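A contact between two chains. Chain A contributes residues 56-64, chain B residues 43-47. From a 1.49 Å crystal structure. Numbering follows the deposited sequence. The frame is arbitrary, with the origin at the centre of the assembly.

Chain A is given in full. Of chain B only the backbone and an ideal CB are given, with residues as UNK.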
# COMPACT_ATOMS: atom_id res chain seq x y z
N THR A 56 -8.71 2.94 -4.86
CA THR A 56 -8.38 4.32 -4.56
C THR A 56 -9.51 4.90 -3.72
O THR A 56 -10.67 4.77 -4.08
CB THR A 56 -8.20 5.11 -5.86
OG1 THR A 56 -7.12 4.51 -6.60
CG2 THR A 56 -7.88 6.55 -5.57
N ASP A 57 -9.17 5.52 -2.59
CA ASP A 57 -10.20 6.01 -1.70
C ASP A 57 -10.71 7.40 -2.09
O ASP A 57 -10.29 7.97 -3.12
CB ASP A 57 -9.79 5.92 -0.21
CG ASP A 57 -8.83 7.01 0.23
OD1 ASP A 57 -8.52 7.96 -0.53
OD2 ASP A 57 -8.40 6.95 1.41
N GLN A 58 -11.59 7.95 -1.25
CA GLN A 58 -12.29 9.21 -1.54
C GLN A 58 -11.36 10.42 -1.48
O GLN A 58 -11.74 11.52 -1.92
CB GLN A 58 -13.50 9.38 -0.59
CG GLN A 58 -13.11 9.74 0.84
CD GLN A 58 -12.61 8.58 1.69
OE1 GLN A 58 -12.63 7.41 1.30
NE2 GLN A 58 -12.15 8.92 2.89
N ASN A 59 -10.15 10.23 -0.96
CA ASN A 59 -9.15 11.28 -0.94
C ASN A 59 -8.05 11.01 -1.97
O ASN A 59 -6.93 11.56 -1.88
CB ASN A 59 -8.55 11.40 0.47
CG ASN A 59 -9.54 11.92 1.48
OD1 ASN A 59 -9.65 11.40 2.60
ND2 ASN A 59 -10.28 12.96 1.09
N ASN A 60 -8.35 10.15 -2.93
CA ASN A 60 -7.41 9.79 -3.99
C ASN A 60 -6.15 9.09 -3.47
O ASN A 60 -5.07 9.21 -4.08
CB ASN A 60 -7.06 11.00 -4.87
CG ASN A 60 -6.45 10.59 -6.19
OD1 ASN A 60 -6.81 9.56 -6.76
ND2 ASN A 60 -5.49 11.38 -6.66
N LYS A 61 -6.29 8.34 -2.37
CA LYS A 61 -5.16 7.55 -1.86
C LYS A 61 -5.29 6.11 -2.33
O LYS A 61 -6.35 5.50 -2.17
CB LYS A 61 -5.13 7.57 -0.32
CG LYS A 61 -5.15 8.94 0.32
CD LYS A 61 -4.04 9.82 -0.19
CE LYS A 61 -4.06 11.19 0.48
NZ LYS A 61 -3.09 12.08 -0.21
N ASP A 62 -4.20 5.54 -2.86
CA ASP A 62 -4.21 4.13 -3.26
C ASP A 62 -4.01 3.29 -2.01
O ASP A 62 -3.02 3.47 -1.29
CB ASP A 62 -3.15 3.82 -4.33
CG ASP A 62 -3.47 4.47 -5.69
OD1 ASP A 62 -4.49 5.19 -5.80
OD2 ASP A 62 -2.70 4.26 -6.65
N VAL A 63 -4.99 2.43 -1.74
CA VAL A 63 -5.05 1.58 -0.54
C VAL A 63 -4.99 0.11 -0.95
O VAL A 63 -5.55 -0.30 -1.96
CB VAL A 63 -6.36 1.85 0.27
CG1 VAL A 63 -6.49 0.94 1.48
CG2 VAL A 63 -6.43 3.32 0.68
N ALA A 64 -4.28 -0.70 -0.17
CA ALA A 64 -4.29 -2.15 -0.34
C ALA A 64 -4.81 -2.74 0.96
O ALA A 64 -4.18 -2.55 2.02
CB ALA A 64 -2.90 -2.67 -0.65
N UNK B 43 -3.01 6.30 9.05
CA UNK B 43 -4.43 5.98 8.89
C UNK B 43 -5.02 6.78 7.74
O UNK B 43 -5.74 6.23 6.92
CB UNK B 43 -5.20 6.26 10.18
N UNK B 44 -4.71 8.07 7.67
CA UNK B 44 -5.19 8.90 6.57
C UNK B 44 -4.76 8.33 5.21
O UNK B 44 -5.52 8.38 4.24
CB UNK B 44 -4.67 10.33 6.73
N UNK B 45 -3.54 7.82 5.14
CA UNK B 45 -3.01 7.32 3.88
C UNK B 45 -3.28 5.83 3.64
O UNK B 45 -2.85 5.28 2.63
CB UNK B 45 -1.50 7.58 3.83
N UNK B 46 -4.02 5.19 4.55
CA UNK B 46 -4.38 3.79 4.43
C UNK B 46 -3.22 2.82 4.51
O UNK B 46 -3.22 1.77 3.86
CB UNK B 46 -5.11 3.57 3.11
N UNK B 47 -2.21 3.18 5.30
CA UNK B 47 -1.08 2.30 5.55
C UNK B 47 -1.02 1.98 7.05
O UNK B 47 -1.75 2.59 7.85
CB UNK B 47 0.23 2.94 5.07

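Position 43 has helical backbone angles (-66/-45), and its ideal CB has nothing of chain A within 5.5 Å. Chain A therefore sets no requirement, and any residue that tolerates a helix would serve. The deposited residue is Ala B43, whose O accepts a hydrogen bond from the backbone N of position 46 at 3.1 Å, part of the helix ending.

Position 44 is also helical (-58/-39). Its CA-to-CB bond points sideways and the ideal CB again finds no chain A atom within 5.5 Å, so a short side chain would make no contact. A long one could approach the amine of Lys A61; an acid would suit that charge, and a long polar or neutral chain could also fit. The residue is Glu B44. Its chi1 is t (177°), and its end comes nearer than its CB: OE2 lies 3.9 Å from Lys A61 CE and 4.4 Å from Lys A61 NZ, an attraction beyond salt-bridge range. The backbone contributes separately, since water 1 lies within bonding distance of Asp A57 OD2 (2.7 Å) and Glu B44 O (2.8 Å), bridging the two chains, though more acceptors are in its reach than it has protons.

At position 45 the angles are -91/4 and CA-to-CB points sideways. The ideal CB is 5.2 Å from Lys A61 CG, which leaves room for a side chain to run beside that aliphatic stem. Long flexible residues would suit, with an acid or a neutral polar group favoured near the amine. The deposited Lys B45 is not the choice that charge alone would predict: its CE lies 4.0 Å from Lys A61 NZ, and the two NZ atoms of Lys A61 and Lys B45 are 4.4 Å apart, like charges close together. Lys B45 NZ is hydrogen-bonded elsewhere in the structure. Water 2 joins the backbones, donating to Asp A62 O (2.8 Å) and Lys B45 O (2.7 Å).

Position 46 is the most restrictive. Positive phi (66/33) by itself favours glycine, and the ideal CB points toward chain A, only 2.8 Å from Val A63 CG2, a clash. The backbone angle favours glycine, and the clash of any CB with Val A63 CG2 leaves it the one suitable residue. Gly B46 is found, in a Schellman motif at the helix end. Without a side chain, its backbone can pack close: its CA is 5.5 Å from Val A63 CA, and its O is 4.1 Å from Val A63 CG1. Water 3 accepts from Ala A64 N (2.9 Å) and donates to Gly B46 O (2.7 Å).

Position 47 is extended (-118/168), with CA-to-CB sideways and no chain A atom of this stretch within 5.5 Å of the ideal CB; many residues would fit. It is Val B47, chi1 m, which makes no contact here.

Chain B (43-47) AEKGV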
# COMPACT_ATOMS: atom_id res chain seq x y z
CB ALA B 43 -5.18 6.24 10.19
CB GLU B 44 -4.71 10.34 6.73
CG GLU B 44 -5.09 11.28 5.59
CD GLU B 44 -4.05 12.35 5.30
OE1 GLU B 44 -3.38 12.83 6.24
OE2 GLU B 44 -3.91 12.72 4.11
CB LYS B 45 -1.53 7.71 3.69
CG LYS B 45 -1.44 9.22 3.48
CD LYS B 45 -0.13 9.74 2.94
CE LYS B 45 -0.28 11.21 2.56
NZ LYS B 45 0.82 11.63 1.65
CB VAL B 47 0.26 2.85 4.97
CG1 VAL B 47 0.14 3.00 3.46
CG2 VAL B 47 0.68 4.16 5.63
O HOH W 1 -7.93 9.05 3.08
O HOH W 2 -1.66 5.49 0.17
O HOH W 3 -2.30 0.52 1.64
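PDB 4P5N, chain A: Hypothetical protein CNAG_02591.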